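Local structure of nucleoporin NUP82 (Chaetomium thermophilum, 5CWW) at residues V179-G184 / A257-R262; P215-D220 / C285-Q290. The protein serves as a structural component of the nuclear pore complex and probably helps dock transport factors, here represented by its N-terminal beta-propeller domain. All blocks are in the same frame, centred on the assembly; numbering follows the deposited sequence.

Contact 1: residues V179-G184 / A257-R262; sequences VWHPLG and ACFPTR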
ATOM      1  N   VAL B 179      -5.842   0.357   5.826  1.00 42.89           N
ATOM      2  CA  VAL B 179      -7.013   0.393   4.962  1.00 44.98           C
ATOM      3  C   VAL B 179      -7.944  -0.756   5.301  1.00 47.17           C
ATOM      4  O   VAL B 179      -7.509  -1.888   5.499  1.00 46.98           O
ATOM      5  CB  VAL B 179      -6.625   0.327   3.466  1.00 45.97           C
ATOM      6  CG1 VAL B 179      -5.909   1.603   3.049  1.00 47.68           C
ATOM      7  CG2 VAL B 179      -5.755  -0.893   3.181  1.00 46.20           C
ATOM      8  N   TRP B 180      -9.233  -0.451   5.384  1.00 48.16           N
ATOM      9  CA  TRP B 180     -10.232  -1.448   5.731  1.00 48.50           C
ATOM     10  C   TRP B 180     -10.536  -2.292   4.501  1.00 49.23           C
ATOM     11  O   TRP B 180     -10.603  -1.773   3.388  1.00 48.57           O
ATOM     12  CB  TRP B 180     -11.497  -0.775   6.269  1.00 48.33           C
ATOM     13  CG  TRP B 180     -11.240   0.023   7.518  1.00 47.19           C
ATOM     14  CD1 TRP B 180     -10.855   1.333   7.592  1.00 46.78           C
ATOM     15  CD2 TRP B 180     -11.332  -0.442   8.872  1.00 46.88           C
ATOM     16  NE1 TRP B 180     -10.708   1.712   8.906  1.00 47.54           N
ATOM     17  CE2 TRP B 180     -10.996   0.641   9.711  1.00 47.89           C
ATOM     18  CE3 TRP B 180     -11.670  -1.666   9.455  1.00 47.32           C
ATOM     19  CZ2 TRP B 180     -10.989   0.533  11.101  1.00 50.16           C
ATOM     20  CZ3 TRP B 180     -11.661  -1.771  10.837  1.00 49.27           C
ATOM     21  CH2 TRP B 180     -11.322  -0.678  11.643  1.00 50.89           C
ATOM     22  N   HIS B 181     -10.707  -3.595   4.696  1.00 50.00           N
ATOM     23  CA  HIS B 181     -10.951  -4.481   3.565  1.00 48.84           C
ATOM     24  C   HIS B 181     -12.368  -4.267   3.024  1.00 48.35           C
ATOM     25  O   HIS B 181     -13.328  -4.310   3.789  1.00 50.85           O
ATOM     26  CB  HIS B 181     -10.752  -5.945   3.959  1.00 49.58           C
ATOM     27  CG  HIS B 181     -10.505  -6.846   2.791  1.00 47.43           C
ATOM     28  ND1 HIS B 181     -11.457  -7.088   1.823  1.00 49.43           N
ATOM     29  CD2 HIS B 181      -9.408  -7.546   2.419  1.00 47.67           C
ATOM     30  CE1 HIS B 181     -10.961  -7.907   0.914  1.00 48.31           C
ATOM     31  NE2 HIS B 181      -9.719  -8.202   1.253  1.00 47.40           N
ATOM     32  N   PRO B 182     -12.504  -4.025   1.707  1.00 48.09           N
ATOM     33  CA  PRO B 182     -13.822  -3.772   1.109  1.00 48.23           C
ATOM     34  C   PRO B 182     -14.836  -4.888   1.357  1.00 48.22           C
ATOM     35  O   PRO B 182     -16.041  -4.640   1.311  1.00 48.63           O
ATOM     36  CB  PRO B 182     -13.514  -3.666  -0.392  1.00 48.94           C
ATOM     37  CG  PRO B 182     -12.087  -3.313  -0.475  1.00 47.81           C
ATOM     38  CD  PRO B 182     -11.422  -3.929   0.711  1.00 46.44           C
ATOM     39  N   LEU B 183     -14.348  -6.099   1.606  1.00 49.23           N
ATOM     40  CA  LEU B 183     -15.207  -7.272   1.735  1.00 51.85           C
ATOM     41  C   LEU B 183     -15.211  -7.823   3.159  1.00 51.70           C
ATOM     42  O   LEU B 183     -15.731  -8.909   3.406  1.00 55.14           O
ATOM     43  CB  LEU B 183     -14.756  -8.361   0.761  1.00 53.84           C
ATOM     44  CG  LEU B 183     -14.645  -7.937  -0.706  1.00 54.43           C
ATOM     45  CD1 LEU B 183     -14.164  -9.103  -1.557  1.00 57.97           C
ATOM     46  CD2 LEU B 183     -15.967  -7.399  -1.227  1.00 56.57           C
ATOM     47  N   GLY B 184     -14.632  -7.072   4.089  1.00 48.70           N
ATOM     48  CA  GLY B 184     -14.576  -7.494   5.477  1.00 47.11           C
ATOM     49  C   GLY B 184     -15.949  -7.551   6.116  1.00 50.47           C
ATOM     50  O   GLY B 184     -16.766  -6.655   5.917  1.00 50.43           O
ATOM     51  N   ALA B 257      -0.293   1.894   0.395  1.00 43.34           N
ATOM     52  CA  ALA B 257      -1.053   0.773  -0.135  1.00 43.51           C
ATOM     53  C   ALA B 257      -2.534   1.112  -0.111  1.00 44.28           C
ATOM     54  O   ALA B 257      -2.986   1.904   0.718  1.00 45.69           O
ATOM     55  CB  ALA B 257      -0.784  -0.483   0.662  1.00 42.22           C
ATOM     56  N   CYS B 258      -3.289   0.517  -1.028  1.00 45.02           N
ATOM     57  CA  CYS B 258      -4.723   0.743  -1.070  1.00 46.08           C
ATOM     58  C   CYS B 258      -5.452  -0.429  -1.706  1.00 43.51           C
ATOM     59  O   CYS B 258      -4.863  -1.213  -2.452  1.00 42.90           O
ATOM     60  CB  CYS B 258      -5.032   2.028  -1.840  1.00 47.55           C
ATOM     61  SG  CYS B 258      -4.627   1.938  -3.595  1.00 48.17           S
ATOM     62  N   PHE B 259      -6.733  -0.553  -1.369  1.00 43.11           N
ATOM     63  CA  PHE B 259      -7.654  -1.389  -2.119  1.00 42.94           C
ATOM     64  C   PHE B 259      -8.351  -0.504  -3.137  1.00 45.30           C
ATOM     65  O   PHE B 259      -8.454   0.708  -2.934  1.00 46.39           O
ATOM     66  CB  PHE B 259      -8.684  -2.056  -1.207  1.00 42.65           C
ATOM     67  CG  PHE B 259      -8.141  -3.205  -0.413  1.00 43.40           C
ATOM     68  CD1 PHE B 259      -7.880  -4.421  -1.021  1.00 43.18           C
ATOM     69  CD2 PHE B 259      -7.903  -3.076   0.943  1.00 43.82           C
ATOM     70  CE1 PHE B 259      -7.379  -5.486  -0.294  1.00 43.84           C
ATOM     71  CE2 PHE B 259      -7.405  -4.139   1.679  1.00 43.74           C
ATOM     72  CZ  PHE B 259      -7.142  -5.346   1.056  1.00 44.72           C
ATOM     73  N   PRO B 260      -8.829  -1.094  -4.240  1.00 49.06           N
ATOM     74  CA  PRO B 260      -9.629  -0.272  -5.142  1.00 52.09           C
ATOM     75  C   PRO B 260     -10.851   0.294  -4.443  1.00 57.00           C
ATOM     76  O   PRO B 260     -11.351  -0.300  -3.483  1.00 57.22           O
ATOM     77  CB  PRO B 260     -10.029  -1.253  -6.247  1.00 51.52           C
ATOM     78  CG  PRO B 260      -8.909  -2.218  -6.285  1.00 49.18           C
ATOM     79  CD  PRO B 260      -8.498  -2.396  -4.842  1.00 47.72           C
ATOM     80  N   THR B 261     -11.285   1.457  -4.914  1.00 65.67           N
ATOM     81  CA  THR B 261     -12.570   2.032  -4.550  1.00 69.85           C
ATOM     82  C   THR B 261     -13.625   0.941  -4.664  1.00 77.97           C
ATOM     83  O   THR B 261     -13.588   0.152  -5.607  1.00 77.24           O
ATOM     84  CB  THR B 261     -12.919   3.214  -5.468  1.00 66.08           C
ATOM     85  OG1 THR B 261     -12.904   2.772  -6.831  1.00 66.18           O
ATOM     86  CG2 THR B 261     -11.907   4.339  -5.304  1.00 66.27           C
ATOM     87  N   ARG B 262     -14.558   0.870  -3.720  1.00 83.91           N
ATOM     88  CA  ARG B 262     -15.510  -0.235  -3.742  1.00 89.01           C
ATOM     89  C   ARG B 262     -16.531  -0.013  -4.850  1.00 88.18           C
ATOM     90  O   ARG B 262     -16.363   0.873  -5.689  1.00 91.26           O
ATOM     91  CB  ARG B 262     -16.219  -0.396  -2.394  1.00 93.81           C
ATOM     92  CG  ARG B 262     -16.573  -1.849  -2.068  1.00 96.92           C
ATOM     93  CD  ARG B 262     -17.768  -1.963  -1.133  1.00 99.08           C
ATOM     94  NE  ARG B 262     -18.136  -3.357  -0.893  1.00 99.43           N
ATOM     95  CZ  ARG B 262     -19.120  -3.750  -0.088  1.00100.27           C
ATOM     96  NH1 ARG B 262     -19.848  -2.855   0.567  1.00101.86           N
ATOM     97  NH2 ARG B 262     -19.377  -5.042   0.065  1.00100.25           N
TER
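Phe259 meets Val179, His181 and Pro182 where the inner edge strands of two neighbouring four-stranded blades of the beta propeller, 175-180 and 254-258, run out into loops near the centre of the chain. Pro182 lies over one face of the Phe259 ring in a CH-pi contact, its CD 3.8 Å from the ring centroid and somewhat toward the rim above CG. Val179 adds its CG2 methyl obliquely, 3.8 Å from Phe259 CD2. At the far end of the phenyl ring, His181 CD2 comes within 3.4 Å of Phe259 CZ, with the two ring planes inclined at 50°. Chi1 of His181 (-159°) sets CG, where the ring begins, anti to the backbone N and beside the carbonyl carbon, and ND1 accepts an in-plane bond of 3.1 Å from Leu183 N, within the type I turn His181-Gly184. The second ring nitrogen, NE2, is hydrogen-bonded to Leu287 O. Farther out, the poorly ordered Arg262 lays one face of its guanidinium over Pro182 O; NE is 3.3 Å from that oxygen, but the angle is too poor for a hydrogen bond. The blades therefore join here by apolar and aromatic packing. With ND1 accepting and NE2 facing a carbonyl oxygen, the His181 ring is held in rotation and is probably neutral, with its proton on NE2.

Contact 2: residues P215-D220 / C285-Q290; sequences PTLAID and CPLLPQ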
ATOM      1  N   PRO B 215      -2.744 -10.517  14.300  1.00 51.07           N
ATOM      2  CA  PRO B 215      -3.447 -10.579  13.017  1.00 50.85           C
ATOM      3  C   PRO B 215      -3.813 -12.009  12.633  1.00 51.80           C
ATOM      4  O   PRO B 215      -3.177 -12.952  13.101  1.00 52.67           O
ATOM      5  CB  PRO B 215      -2.432  -9.991  12.039  1.00 49.48           C
ATOM      6  CG  PRO B 215      -1.108 -10.358  12.625  1.00 50.07           C
ATOM      7  CD  PRO B 215      -1.286 -10.378  14.122  1.00 51.68           C
ATOM      8  N   THR B 216      -4.830 -12.157  11.792  1.00 51.84           N
ATOM      9  CA  THR B 216      -5.237 -13.464  11.292  1.00 53.72           C
ATOM     10  C   THR B 216      -4.286 -13.916  10.186  1.00 52.11           C
ATOM     11  O   THR B 216      -4.099 -15.113   9.961  1.00 53.72           O
ATOM     12  CB  THR B 216      -6.678 -13.438  10.757  1.00 54.82           C
ATOM     13  OG1 THR B 216      -6.775 -12.490   9.686  1.00 53.82           O
ATOM     14  CG2 THR B 216      -7.654 -13.055  11.861  1.00 56.80           C
ATOM     15  N   LEU B 217      -3.699 -12.944   9.493  1.00 53.82           N
ATOM     16  CA  LEU B 217      -2.775 -13.215   8.396  1.00 51.75           C
ATOM     17  C   LEU B 217      -1.636 -12.203   8.416  1.00 49.26           C
ATOM     18  O   LEU B 217      -1.861 -11.012   8.629  1.00 50.04           O
ATOM     19  CB  LEU B 217      -3.500 -13.162   7.048  1.00 53.87           C
ATOM     20  CG  LEU B 217      -2.705 -13.569   5.805  1.00 55.68           C
ATOM     21  CD1 LEU B 217      -2.323 -15.042   5.857  1.00 58.34           C
ATOM     22  CD2 LEU B 217      -3.504 -13.267   4.543  1.00 56.15           C
ATOM     23  N   ALA B 218      -0.417 -12.687   8.206  1.00 48.50           N
ATOM     24  CA  ALA B 218       0.765 -11.834   8.192  1.00 47.20           C
ATOM     25  C   ALA B 218       1.685 -12.282   7.070  1.00 47.37           C
ATOM     26  O   ALA B 218       2.145 -13.423   7.057  1.00 50.22           O
ATOM     27  CB  ALA B 218       1.486 -11.882   9.528  1.00 47.61           C
ATOM     28  N   ILE B 219       1.952 -11.376   6.134  1.00 44.79           N
ATOM     29  CA  ILE B 219       2.724 -11.700   4.941  1.00 45.22           C
ATOM     30  C   ILE B 219       3.943 -10.798   4.822  1.00 44.11           C
ATOM     31  O   ILE B 219       3.814  -9.576   4.758  1.00 42.53           O
ATOM     32  CB  ILE B 219       1.876 -11.550   3.658  1.00 47.04           C
ATOM     33  CG1 ILE B 219       0.588 -12.371   3.762  1.00 50.48           C
ATOM     34  CG2 ILE B 219       2.683 -11.981   2.431  1.00 47.04           C
ATOM     35  CD1 ILE B 219      -0.439 -12.031   2.700  1.00 51.24           C
ATOM     36  N   ASP B 220       5.123 -11.406   4.773  1.00 45.79           N
ATOM     37  CA  ASP B 220       6.347 -10.676   4.476  1.00 46.33           C
ATOM     38  C   ASP B 220       6.568 -10.681   2.968  1.00 45.76           C
ATOM     39  O   ASP B 220       7.007 -11.682   2.398  1.00 46.17           O
ATOM     40  CB  ASP B 220       7.539 -11.303   5.201  1.00 47.85           C
ATOM     41  CG  ASP B 220       8.790 -10.442   5.135  1.00 49.28           C
ATOM     42  OD1 ASP B 220       8.845  -9.511   4.301  1.00 47.54           O
ATOM     43  OD2 ASP B 220       9.726 -10.705   5.919  1.00 52.46           O
ATOM     44  N   CYS B 285      -3.287 -10.453  -5.235  1.00 43.81           N
ATOM     45  CA  CYS B 285      -4.651 -10.874  -5.534  1.00 46.04           C
ATOM     46  C   CYS B 285      -4.762 -12.392  -5.659  1.00 47.52           C
ATOM     47  O   CYS B 285      -3.968 -13.005  -6.367  1.00 46.02           O
ATOM     48  CB  CYS B 285      -5.127 -10.210  -6.826  1.00 47.08           C
ATOM     49  SG  CYS B 285      -6.729 -10.779  -7.407  1.00 47.94           S
ATOM     50  N   PRO B 286      -5.759 -13.006  -4.993  1.00 51.76           N
ATOM     51  CA  PRO B 286      -6.811 -12.433  -4.146  1.00 53.40           C
ATOM     52  C   PRO B 286      -6.444 -12.392  -2.663  1.00 53.68           C
ATOM     53  O   PRO B 286      -6.165 -13.437  -2.076  1.00 57.64           O
ATOM     54  CB  PRO B 286      -7.980 -13.385  -4.378  1.00 53.92           C
ATOM     55  CG  PRO B 286      -7.329 -14.710  -4.577  1.00 53.79           C
ATOM     56  CD  PRO B 286      -5.953 -14.457  -5.164  1.00 52.82           C
ATOM     57  N   LEU B 287      -6.452 -11.200  -2.074  1.00 51.99           N
ATOM     58  CA  LEU B 287      -6.165 -11.039  -0.654  1.00 48.87           C
ATOM     59  C   LEU B 287      -7.469 -10.934   0.128  1.00 46.30           C
ATOM     60  O   LEU B 287      -8.188  -9.941   0.011  1.00 49.13           O
ATOM     61  CB  LEU B 287      -5.299  -9.801  -0.412  1.00 49.28           C
ATOM     62  CG  LEU B 287      -4.885  -9.552   1.041  1.00 50.38           C
ATOM     63  CD1 LEU B 287      -3.968 -10.659   1.545  1.00 50.76           C
ATOM     64  CD2 LEU B 287      -4.216  -8.195   1.182  1.00 50.75           C
ATOM     65  N   LEU B 288      -7.765 -11.962   0.917  1.00 44.42           N
ATOM     66  CA  LEU B 288      -9.004 -12.020   1.685  1.00 45.13           C
ATOM     67  C   LEU B 288      -8.741 -12.320   3.158  1.00 50.21           C
ATOM     68  O   LEU B 288      -7.807 -13.054   3.488  1.00 50.94           O
ATOM     69  CB  LEU B 288      -9.939 -13.085   1.105  1.00 43.77           C
ATOM     70  CG  LEU B 288     -10.637 -12.767  -0.219  1.00 44.09           C
ATOM     71  CD1 LEU B 288     -11.318 -14.015  -0.757  1.00 47.43           C
ATOM     72  CD2 LEU B 288     -11.651 -11.648  -0.046  1.00 42.88           C
ATOM     73  N   PRO B 289      -9.564 -11.757   4.055  1.00 56.19           N
ATOM     74  CA  PRO B 289      -9.525 -12.235   5.440  1.00 57.07           C
ATOM     75  C   PRO B 289     -10.118 -13.639   5.541  1.00 55.79           C
ATOM     76  O   PRO B 289     -10.623 -14.148   4.540  1.00 57.20           O
ATOM     77  CB  PRO B 289     -10.370 -11.204   6.199  1.00 59.67           C
ATOM     78  CG  PRO B 289     -11.203 -10.540   5.167  1.00 59.89           C
ATOM     79  CD  PRO B 289     -10.426 -10.574   3.898  1.00 58.09           C
ATOM     80  N   GLN B 290     -10.048 -14.253   6.719  1.00 53.90           N
ATOM     81  CA  GLN B 290     -10.548 -15.614   6.907  1.00 53.05           C
ATOM     82  C   GLN B 290     -12.015 -15.727   6.522  1.00 52.95           C
ATOM     83  O   GLN B 290     -12.461 -16.766   6.034  1.00 51.69           O
ATOM     84  CB  GLN B 290     -10.364 -16.061   8.358  1.00 57.57           C
ATOM     85  CG  GLN B 290      -8.918 -16.208   8.775  1.00 61.36           C
ATOM     86  CD  GLN B 290      -8.764 -16.747  10.183  1.00 67.39           C
ATOM     87  OE1 GLN B 290      -7.995 -17.680  10.421  1.00 70.58           O
ATOM     88  NE2 GLN B 290      -9.488 -16.157  11.126  1.00 68.22           N
TER
HETATM   89  O   HOH W   1      -5.792 -16.742   8.284  1.00 65.12           O
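Leu217 and Ile219 pack against Leu287 in a small, partly buried apolar contact between the outer edge strand 217-220 of one propeller blade and the irregular loop that follows strand 281-284 of the next. The two segments run in roughly opposite directions, at 153°. A single methyl carries the centre of the contact: Leu287 CD1 is 4.0 Å from Leu217 CD2 and also 4.0 Å from Ile219 CD1. In Leu287, chi1 (-178°) sets CG anti to the backbone N, and chi2 (65°) then turns CD1 to the strand. There it crosses the Leu217 side chain at a slant, whereas the Ile219 and Leu287 side chains run antiparallel past each other.

Thr216 and Gln290 touch only by van der Waals contact, the outstretched Gln290 side chain bringing NE2 to 3.7 Å from Thr216 CG2. The polar link between them is indirect. A water donates to Thr216 O at 2.9 Å and, weakly, to Gln290 OE1 at 3.2 Å, bridging the two segments. Glu203, in the strand next to 217-220, bonds through OE2 to both Thr216 OG1 and Gln290 N, so one carboxylate oxygen ties the loop to the blade. Pro286 and Leu288 also rest on Trp333 of helix 321-338. Where the chain enters strand 217-220, Thr216 and Leu217 together face Val201 as a classic beta bulge. The whole is an outer edge strand of one antiparallel propeller blade packing on the connecting loop of the next blade.

In the fold
From the N terminus the chain passes 179-184, then 215-220, then 257-262 and finally 285-290, so the two contacts alternate and their loops cross. Contact 1 closes a loop of 72 residues holding the rest of the blade begun by strand 175-180; contact 2 closes one of 64 residues, running from that blade's last strand through much of the next. The same two blades are thus joined twice, near the centre of the chain and farther out, the contact centres being about 13 Å apart. The contacts also touch each other: His181 CD2 packs on Pro289 CD at 3.5 Å, and Leu183 CD1 reaches Leu288 CD2 at 3.9 Å.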